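Local coordinates for haloacid dehalogenase domain protein hydrolase (Planctomyces limnophilus, PDB 4OVY) that binds calcium and is probably a metal-dependent hydrolase, perhaps a phosphatase, of the haloacid dehalogenase (HAD) superfamily, at residues Thr46-Gln51 against Glu137-Pro142; Gly109-Glu114 against Val200-Ala205; Arg226-Ala231 against Glu243-Gly248. All coordinates share one frame; numbering follows the deposited sequence.

Contact 1. Residues Thr46-Gln51 against Glu137-Pro142; sequences TLWCEQ and ECVYQP. With EDO (1,2-ethanediol), chain F.
Trp48 and Val139 sit opposite each other in a single beta bridge that ties the loop after strand 38-41, in which Asp42, Asp44 and Thr46 fit the HAD-type DxDx(T/V) pattern, to the turn that starts helix 141-152. Two backbone hydrogen bonds make the bridge: Tyr140 N gives to Leu47 O at 2.9 Å, and Cys49 N to Cys138 O at 3.1 Å, the latter donor lying nearly along the C=O axis. The tight part is the Tyr140 ring. Its CG lies beside the backbone N and anti to the carbonyl carbon (chi1 -55°), and from there the ring lies against the backbone of Thr46 to Cys49. CA of Trp48 stands 3.8 Å above one ring face, displaced toward the rim. A flat tyrosine suits the place because it packs against bare backbone and still carries a hydroxyl to Glu265. On the Val139 side, CG1 packs on the CB of Trp48; the indole ring meets that of Trp171, and NE1 of Trp48 bonds to Asp44, a calcium ligand. Thr46 likewise sends OG1 to Asn234, another calcium ligand, so the bridged loop borders the metal site. The contact thins out toward Gln141, partly exposed at the start of the helix and turned from the loop; its NE2 holds O2 of a 1,2-ethanediol probably left from crystallisation. In the buried part, Thr46 O has no hydrogen-bonding partner in the model and lies instead in plane at the edge of the Tyr140 ring, 3.3 Å from CD2.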
loop_
_atom_site.group_PDB
_atom_site.type_symbol
_atom_site.label_atom_id
_atom_site.label_comp_id
_atom_site.label_asym_id
_atom_site.label_seq_id
_atom_site.Cartn_x
_atom_site.Cartn_y
_atom_site.Cartn_z
ATOM N N THR A 46 10.286 7.825 17.126
ATOM C CA THR A 46 11.349 7.324 16.266
ATOM C C THR A 46 11.827 8.437 15.323
ATOM O O THR A 46 13.029 8.673 15.212
ATOM C CB THR A 46 10.867 6.091 15.484
ATOM O OG1 THR A 46 10.658 5.006 16.399
ATOM C CG2 THR A 46 11.883 5.663 14.432
ATOM N N LEU A 47 10.887 9.102 14.650
ATOM C CA LEU A 47 11.180 10.232 13.761
ATOM C C LEU A 47 10.878 11.590 14.398
ATOM O O LEU A 47 11.432 12.610 13.981
ATOM C CB LEU A 47 10.377 10.105 12.464
ATOM C CG LEU A 47 10.692 8.907 11.564
ATOM C CD1 LEU A 47 9.826 8.907 10.316
ATOM C CD2 LEU A 47 12.167 8.899 11.172
ATOM N N TRP A 48 9.974 11.615 15.376
ATOM C CA TRP A 48 9.610 12.854 16.050
ATOM C C TRP A 48 9.131 12.607 17.477
ATOM O O TRP A 48 8.948 11.465 17.893
ATOM C CB TRP A 48 8.572 13.632 15.232
ATOM C CG TRP A 48 7.161 13.115 15.257
ATOM C CD1 TRP A 48 6.733 11.868 15.626
ATOM C CD2 TRP A 48 5.988 13.833 14.852
ATOM N NE1 TRP A 48 5.371 11.779 15.492
ATOM C CE2 TRP A 48 4.891 12.966 15.013
ATOM C CE3 TRP A 48 5.761 15.123 14.363
ATOM C CZ2 TRP A 48 3.591 13.351 14.712
ATOM C CZ3 TRP A 48 4.462 15.502 14.068
ATOM C CH2 TRP A 48 3.397 14.623 14.248
ATOM N N CYS A 49 8.913 13.690 18.203
ATOM C CA CYS A 49 8.622 13.636 19.626
ATOM C C CYS A 49 7.212 13.108 19.933
ATOM O O CYS A 49 6.258 13.458 19.246
ATOM C CB CYS A 49 8.794 15.040 20.188
ATOM S SG CYS A 49 8.677 15.136 21.970
ATOM N N GLU A 50 7.097 12.286 20.981
ATOM C CA GLU A 50 5.812 11.693 21.408
ATOM C C GLU A 50 5.496 11.970 22.887
ATOM O O GLU A 50 4.655 11.295 23.479
ATOM C CB GLU A 50 5.809 10.180 21.161
ATOM C CG GLU A 50 6.841 9.438 21.991
ATOM C CD GLU A 50 6.904 7.955 21.720
ATOM O OE1 GLU A 50 5.986 7.404 21.075
ATOM O OE2 GLU A 50 7.895 7.340 22.168
ATOM N N GLN A 51 6.187 12.941 23.479
ATOM C CA GLN A 51 5.909 13.403 24.832
ATOM C C GLN A 51 5.460 14.860 24.738
ATOM O O GLN A 51 5.958 15.597 23.889
ATOM C CB GLN A 51 7.159 13.291 25.709
ATOM C CG GLN A 51 7.697 11.878 25.886
ATOM C CD GLN A 51 6.763 10.950 26.652
ATOM O OE1 GLN A 51 5.871 11.393 27.369
ATOM N NE2 GLN A 51 6.977 9.647 26.508
ATOM N N GLU A 137 8.074 20.543 13.486
ATOM C CA GLU A 137 9.452 20.978 13.729
ATOM C C GLU A 137 10.099 20.236 14.899
ATOM O O GLU A 137 11.298 20.412 15.165
ATOM C CB GLU A 137 9.515 22.487 13.955
ATOM C CG GLU A 137 9.292 23.292 12.686
ATOM C CD GLU A 137 9.328 24.794 12.915
ATOM O OE1 GLU A 137 9.986 25.256 13.877
ATOM O OE2 GLU A 137 8.690 25.518 12.125
ATOM N N CYS A 138 9.323 19.388 15.578
ATOM C CA CYS A 138 9.843 18.562 16.658
ATOM C C CYS A 138 10.240 17.181 16.129
ATOM O O CYS A 138 10.061 16.154 16.789
ATOM C CB CYS A 138 8.823 18.490 17.795
ATOM S SG CYS A 138 8.401 20.132 18.447
ATOM N N VAL A 139 10.797 17.187 14.922
ATOM C CA VAL A 139 11.312 15.993 14.272
ATOM C C VAL A 139 12.805 15.919 14.569
ATOM O O VAL A 139 13.428 16.931 14.915
ATOM C CB VAL A 139 11.053 15.999 12.749
ATOM C CG1 VAL A 139 9.553 15.998 12.462
ATOM C CG2 VAL A 139 11.719 17.190 12.067
ATOM N N TYR A 140 13.370 14.721 14.455
ATOM C CA TYR A 140 14.769 14.498 14.802
ATOM C C TYR A 140 15.682 14.712 13.604
ATOM O O TYR A 140 15.626 13.970 12.625
ATOM C CB TYR A 140 14.964 13.100 15.381
ATOM C CG TYR A 140 14.069 12.796 16.563
ATOM C CD1 TYR A 140 13.805 13.755 17.541
ATOM C CD2 TYR A 140 13.487 11.543 16.705
ATOM C CE1 TYR A 140 12.993 13.472 18.621
ATOM C CE2 TYR A 140 12.675 11.250 17.786
ATOM C CZ TYR A 140 12.424 12.213 18.736
ATOM O OH TYR A 140 11.608 11.925 19.806
ATOM N N GLN A 141 16.521 15.738 13.698
ATOM C CA GLN A 141 17.441 16.097 12.636
ATOM C C GLN A 141 18.350 14.924 12.235
ATOM O O GLN A 141 18.570 14.702 11.041
ATOM C CB GLN A 141 18.266 17.326 13.048
ATOM C CG GLN A 141 19.400 17.692 12.104
ATOM C CD GLN A 141 18.924 18.121 10.724
ATOM O OE1 GLN A 141 17.856 18.717 10.568
ATOM N NE2 GLN A 141 19.733 17.837 9.715
ATOM N N PRO A 142 18.867 14.157 13.218
ATOM C CA PRO A 142 19.663 12.994 12.828
ATOM C C PRO A 142 18.880 11.960 12.012
ATOM O O PRO A 142 19.453 11.295 11.148
ATOM C CB PRO A 142 20.122 12.413 14.172
ATOM C CG PRO A 142 20.094 13.571 15.104
ATOM C CD PRO A 142 18.905 14.374 14.671
HETATM C C1 EDO F . 18.211 16.453 5.136
HETATM O O1 EDO F . 19.547 15.997 4.915
HETATM C C2 EDO F . 18.120 17.064 6.524
HETATM O O2 EDO F . 19.077 18.124 6.644
#

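Contact 2. Residues Gly109-Glu114 against Val200-Ala205; sequences GMTDDE and VLVRLA
Arg203 and Met110 are joined through their backbones, Arg203 N giving a nearly straight bond of 2.9 Å to Met110 O. Along the Arg203 side chain, CB and CG both rest against that same carbonyl oxygen, each 3.6 Å from Met110 O. CD comes to 4.0 Å from CG of Met110, a selenomethionine, and the two side chains lie side by side, pointing the same way. The chain then bends at chi3 (51°), which places NE; this atom donates to the carbonyl of His107, and the guanidinium makes a cation-pi contact with Phe115. Arginine suits the place because its methylenes line the backbone while its charged end reaches a backbone carbonyl and an aromatic ring. Gly109 N adds a 2.8 Å bond to Arg203 O, and Asp112 N one of 2.9 Å to Leu201 O. At Asp112 the carboxylate crosses over the CB of Leu201, and a water donates to OD1 and accepts from Leu201 N; OD2 forms a salt bridge with Arg221 of the second subunit. Thr111 turns CG2 onto Val200, leaving OG1 to accept from Glu114 N at 3.0 Å, while Glu114 OE1 takes Thr111 N from above the carboxylate plane. These reciprocal bonds are a capping box: the start of helix 112-125 is docked, through a single beta bridge between Thr111 and Val202, onto strand 198-204 of the antiparallel beta hairpin formed with strand 183-195.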
loop_
_atom_site.group_PDB
_atom_site.type_symbol
_atom_site.label_atom_id
_atom_site.label_comp_id
_atom_site.label_asym_id
_atom_site.label_seq_id
_atom_site.Cartn_x
_atom_site.Cartn_y
_atom_site.Cartn_z
ATOM N N GLY A 109 -18.369 10.301 8.371
ATOM C CA GLY A 109 -19.333 10.984 7.507
ATOM C C GLY A 109 -18.762 12.102 6.651
ATOM O O GLY A 109 -19.448 12.615 5.761
HETATM N N MSE A 110 -17.523 12.500 6.920
HETATM C CA MSE A 110 -16.851 13.518 6.109
HETATM C C MSE A 110 -15.961 12.836 5.106
HETATM O O MSE A 110 -15.638 11.652 5.249
HETATM C CB MSE A 110 -16.082 14.500 6.999
HETATM C CG MSE A 110 -14.793 13.945 7.587
HETATM SE SE MSE A 110 -13.806 15.346 8.568
HETATM C CE MSE A 110 -15.214 15.792 9.880
ATOM N N THR A 111 -15.558 13.575 4.080
ATOM C CA THR A 111 -14.689 13.019 3.053
ATOM C C THR A 111 -13.244 12.979 3.515
ATOM O O THR A 111 -12.865 13.650 4.481
ATOM C CB THR A 111 -14.746 13.808 1.733
ATOM O OG1 THR A 111 -14.192 15.108 1.930
ATOM C CG2 THR A 111 -16.184 13.931 1.227
ATOM N N ASP A 112 -12.442 12.193 2.801
ATOM C CA ASP A 112 -10.990 12.164 2.998
ATOM C C ASP A 112 -10.366 13.561 2.887
ATOM O O ASP A 112 -9.547 13.946 3.718
ATOM C CB ASP A 112 -10.315 11.180 2.022
ATOM C CG ASP A 112 -10.612 11.475 0.540
ATOM O OD1 ASP A 112 -11.625 12.126 0.201
ATOM O OD2 ASP A 112 -9.815 11.029 -0.304
ATOM N N ASP A 113 -10.780 14.328 1.885
ATOM C CA ASP A 113 -10.257 15.679 1.697
ATOM C C ASP A 113 -10.652 16.623 2.835
ATOM O O ASP A 113 -9.863 17.477 3.240
ATOM C CB ASP A 113 -10.717 16.249 0.352
ATOM C CG ASP A 113 -9.998 15.626 -0.835
ATOM O OD1 ASP A 113 -9.011 14.880 -0.656
ATOM O OD2 ASP A 113 -10.426 15.889 -1.971
ATOM N N GLU A 114 -11.870 16.474 3.353
ATOM C CA GLU A 114 -12.316 17.289 4.479
ATOM C C GLU A 114 -11.458 17.003 5.715
ATOM O O GLU A 114 -11.006 17.931 6.403
ATOM C CB GLU A 114 -13.816 17.062 4.741
ATOM C CG GLU A 114 -14.675 17.759 3.686
ATOM C CD GLU A 114 -16.134 17.338 3.632
ATOM O OE1 GLU A 114 -16.543 16.317 4.228
ATOM O OE2 GLU A 114 -16.889 18.050 2.943
ATOM N N VAL A 200 -16.021 11.073 -4.429
ATOM C CA VAL A 200 -15.327 11.249 -3.157
ATOM C C VAL A 200 -15.226 9.928 -2.404
ATOM O O VAL A 200 -15.970 8.979 -2.682
ATOM C CB VAL A 200 -16.036 12.269 -2.236
ATOM C CG1 VAL A 200 -16.168 13.629 -2.912
ATOM C CG2 VAL A 200 -17.401 11.757 -1.787
ATOM N N LEU A 201 -14.294 9.876 -1.460
ATOM C CA LEU A 201 -14.245 8.799 -0.476
ATOM C C LEU A 201 -14.690 9.376 0.855
ATOM O O LEU A 201 -14.182 10.419 1.287
ATOM C CB LEU A 201 -12.843 8.212 -0.330
ATOM C CG LEU A 201 -12.343 7.217 -1.389
ATOM C CD1 LEU A 201 -13.346 6.099 -1.668
ATOM C CD2 LEU A 201 -11.968 7.923 -2.675
ATOM N N VAL A 202 -15.625 8.677 1.497
ATOM C CA VAL A 202 -16.229 9.102 2.752
ATOM C C VAL A 202 -15.762 8.185 3.877
ATOM O O VAL A 202 -15.763 6.960 3.731
ATOM C CB VAL A 202 -17.771 9.052 2.651
ATOM C CG1 VAL A 202 -18.423 9.415 3.979
ATOM C CG2 VAL A 202 -18.241 9.987 1.553
ATOM N N ARG A 203 -15.383 8.788 4.998
ATOM C CA ARG A 203 -14.952 8.049 6.179
ATOM C C ARG A 203 -16.142 7.401 6.900
ATOM O O ARG A 203 -17.162 8.047 7.152
ATOM C CB ARG A 203 -14.227 8.981 7.143
ATOM C CG ARG A 203 -12.952 9.605 6.590
ATOM C CD ARG A 203 -12.441 10.688 7.523
ATOM N NE ARG A 203 -12.350 10.190 8.890
ATOM C CZ ARG A 203 -11.282 9.616 9.436
ATOM N NH1 ARG A 203 -10.145 9.476 8.757
ATOM N NH2 ARG A 203 -11.352 9.188 10.695
ATOM N N LEU A 204 -15.998 6.125 7.231
ATOM C CA LEU A 204 -17.015 5.385 7.968
ATOM C C LEU A 204 -16.664 5.281 9.452
ATOM O O LEU A 204 -15.510 5.463 9.848
ATOM C CB LEU A 204 -17.169 3.989 7.375
ATOM C CG LEU A 204 -17.507 3.925 5.882
ATOM C CD1 LEU A 204 -17.635 2.472 5.452
ATOM C CD2 LEU A 204 -18.786 4.696 5.579
ATOM N N ALA A 205 -17.674 4.997 10.267
ATOM C CA ALA A 205 -17.484 4.777 11.698
ATOM C C ALA A 205 -17.190 3.301 11.925
ATOM O O ALA A 205 -17.871 2.624 12.692
ATOM C CB ALA A 205 -18.729 5.209 12.469
HETATM O O HOH W 1 -12.553 12.567 -2.136
#

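Contact 3. Residues Arg226-Ala231 against Glu243-Gly248; sequences RRPVMA and EYVTSG
Arg227 lies over the ring of Tyr244 and bonds to the same residue's backbone. Its CG, anti to the backbone N (chi1 -172°), stands 4.0 Å from the ring centroid in a CH-pi contact, and after the bend at chi3 the guanidinium reaches back so that NH2 donates to Tyr244 O at 2.8 Å. The acceptor is met on a lone pair, in the plane of the guanidinium, whose plane is turned 43° from the ring. Arginine fits here because its aliphatic part covers an aromatic face and its tip satisfies a carbonyl near the helix end. Beside it, Val245 packs CG2 on Pro228 CB at 3.8 Å and on Ala231 CB at 3.9 Å, a branched side chain fitted to a rigid ring and a small methyl. One water donates to both Pro228 O and Val245 O. Farther out, Pro217, Ile220 and Arg221 of helix 215-223 touch Tyr244, and Leu201 of the second subunit packs on it too. The chain leading into strand 230-233, and Ala231 within it, pack on helix 239-246 in a beta-alpha-beta unit whose first strand lies between parallel strands 38-41 and 253-260.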
loop_
_atom_site.group_PDB
_atom_site.type_symbol
_atom_site.label_atom_id
_atom_site.label_comp_id
_atom_site.label_asym_id
_atom_site.label_seq_id
_atom_site.Cartn_x
_atom_site.Cartn_y
_atom_site.Cartn_z
ATOM N N ARG A 226 6.847 -7.198 0.702
ATOM C CA ARG A 226 8.269 -7.530 0.837
ATOM C C ARG A 226 8.652 -7.500 2.313
ATOM O O ARG A 226 8.112 -6.719 3.071
ATOM C CB ARG A 226 9.149 -6.488 0.110
ATOM C CG ARG A 226 8.980 -6.343 -1.404
ATOM C CD ARG A 226 9.830 -5.171 -1.921
ATOM N NE ARG A 226 9.844 -4.975 -3.383
ATOM C CZ ARG A 226 10.505 -5.743 -4.250
ATOM N NH1 ARG A 226 10.470 -5.461 -5.552
ATOM N NH2 ARG A 226 11.197 -6.801 -3.832
ATOM N N ARG A 227 9.612 -8.325 2.710
ATOM C CA ARG A 227 10.239 -8.182 4.017
ATOM C C ARG A 227 11.271 -7.058 3.912
ATOM O O ARG A 227 12.162 -7.130 3.060
ATOM C CB ARG A 227 10.924 -9.481 4.432
ATOM C CG ARG A 227 11.441 -9.479 5.863
ATOM C CD ARG A 227 12.388 -10.642 6.123
ATOM N NE ARG A 227 11.807 -11.927 5.742
ATOM C CZ ARG A 227 11.132 -12.753 6.548
ATOM N NH1 ARG A 227 10.666 -13.892 6.058
ATOM N NH2 ARG A 227 10.918 -12.469 7.832
ATOM N N PRO A 228 11.163 -6.019 4.760
ATOM C CA PRO A 228 12.192 -4.968 4.721
ATOM C C PRO A 228 13.574 -5.500 5.099
ATOM O O PRO A 228 13.678 -6.489 5.823
ATOM C CB PRO A 228 11.703 -3.944 5.759
ATOM C CG PRO A 228 10.224 -4.202 5.878
ATOM C CD PRO A 228 10.073 -5.683 5.691
ATOM N N VAL A 229 14.623 -4.847 4.610
ATOM C CA VAL A 229 15.989 -5.222 4.981
ATOM C C VAL A 229 16.523 -4.407 6.163
ATOM O O VAL A 229 17.594 -4.707 6.698
ATOM C CB VAL A 229 16.951 -5.131 3.777
ATOM C CG1 VAL A 229 16.433 -5.993 2.632
ATOM C CG2 VAL A 229 17.144 -3.687 3.344
HETATM N N MSE A 230 15.772 -3.388 6.573
HETATM C CA MSE A 230 16.123 -2.585 7.741
HETATM C C MSE A 230 14.877 -2.015 8.362
HETATM O O MSE A 230 13.889 -1.782 7.671
HETATM C CB MSE A 230 17.058 -1.477 7.268
HETATM C CG MSE A 230 17.606 -0.608 8.379
HETATM SE SE MSE A 230 18.876 0.654 7.539
HETATM C CE MSE A 230 18.988 1.962 9.005
ATOM N N ALA A 231 14.910 -1.817 9.677
ATOM C CA ALA A 231 13.799 -1.204 10.394
ATOM C C ALA A 231 14.310 -0.449 11.601
ATOM O O ALA A 231 15.277 -0.862 12.239
ATOM C CB ALA A 231 12.779 -2.249 10.816
ATOM N N GLU A 243 11.701 -7.855 14.719
ATOM C CA GLU A 243 11.918 -9.303 14.668
ATOM C C GLU A 243 11.717 -9.867 13.256
ATOM O O GLU A 243 12.511 -10.684 12.772
ATOM C CB GLU A 243 10.972 -9.988 15.653
ATOM C CG GLU A 243 11.150 -11.480 15.806
ATOM C CD GLU A 243 10.274 -12.023 16.917
ATOM O OE1 GLU A 243 9.033 -11.942 16.791
ATOM O OE2 GLU A 243 10.828 -12.509 17.926
ATOM N N TYR A 244 10.661 -9.406 12.597
ATOM C CA TYR A 244 10.334 -9.813 11.239
ATOM C C TYR A 244 11.491 -9.509 10.291
ATOM O O TYR A 244 11.804 -10.303 9.403
ATOM C CB TYR A 244 9.046 -9.091 10.803
ATOM C CG TYR A 244 8.581 -9.355 9.389
ATOM C CD1 TYR A 244 8.405 -10.651 8.914
ATOM C CD2 TYR A 244 8.277 -8.300 8.533
ATOM C CE1 TYR A 244 7.972 -10.889 7.617
ATOM C CE2 TYR A 244 7.841 -8.526 7.239
ATOM C CZ TYR A 244 7.682 -9.817 6.785
ATOM O OH TYR A 244 7.241 -10.034 5.499
ATOM N N VAL A 245 12.134 -8.369 10.510
ATOM C CA VAL A 245 13.257 -7.919 9.682
ATOM C C VAL A 245 14.589 -8.612 10.016
ATOM O O VAL A 245 15.362 -8.940 9.106
ATOM C CB VAL A 245 13.410 -6.382 9.792
ATOM C CG1 VAL A 245 14.728 -5.901 9.194
ATOM C CG2 VAL A 245 12.228 -5.702 9.110
ATOM N N THR A 246 14.855 -8.850 11.300
ATOM C CA THR A 246 16.189 -9.292 11.732
ATOM C C THR A 246 16.346 -10.782 12.039
ATOM O O THR A 246 17.456 -11.294 11.967
ATOM C CB THR A 246 16.653 -8.543 12.998
ATOM O OG1 THR A 246 15.815 -8.902 14.103
ATOM C CG2 THR A 246 16.626 -7.031 12.792
ATOM N N SER A 247 15.261 -11.459 12.407
ATOM C CA SER A 247 15.353 -12.810 12.992
ATOM C C SER A 247 15.233 -13.927 11.967
ATOM O O SER A 247 14.981 -13.676 10.789
ATOM C CB SER A 247 14.294 -12.989 14.086
ATOM O OG SER A 247 14.555 -12.113 15.172
ATOM N N GLY A 248 15.440 -15.162 12.421
ATOM C CA GLY A 248 15.352 -16.342 11.551
ATOM C C GLY A 248 16.363 -16.243 10.422
ATOM O O GLY A 248 17.483 -15.771 10.639
HETATM O O HOH W 2 15.339 -8.608 6.439
#

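In the fold
Along the chain, contacts 1 and 2 interlock: residues 109-114 fall between the two halves of contact 1, and 200-205 follow it. Contact 3 comes after both. Centres of contacts 1 and 2 lie about 29 Å apart, those of 1 and 3 about 23 Å, and those of 2 and 3 about 34 Å, and none touches another. Contacts 2 and 3 reach the same mixed sheet, the one at its outlying hairpin, the other at central strand 230-233. Contact 1 borders the calcium site and is not touched by the second subunit, whereas contacts 2 and 3 both lie at the subunit interface.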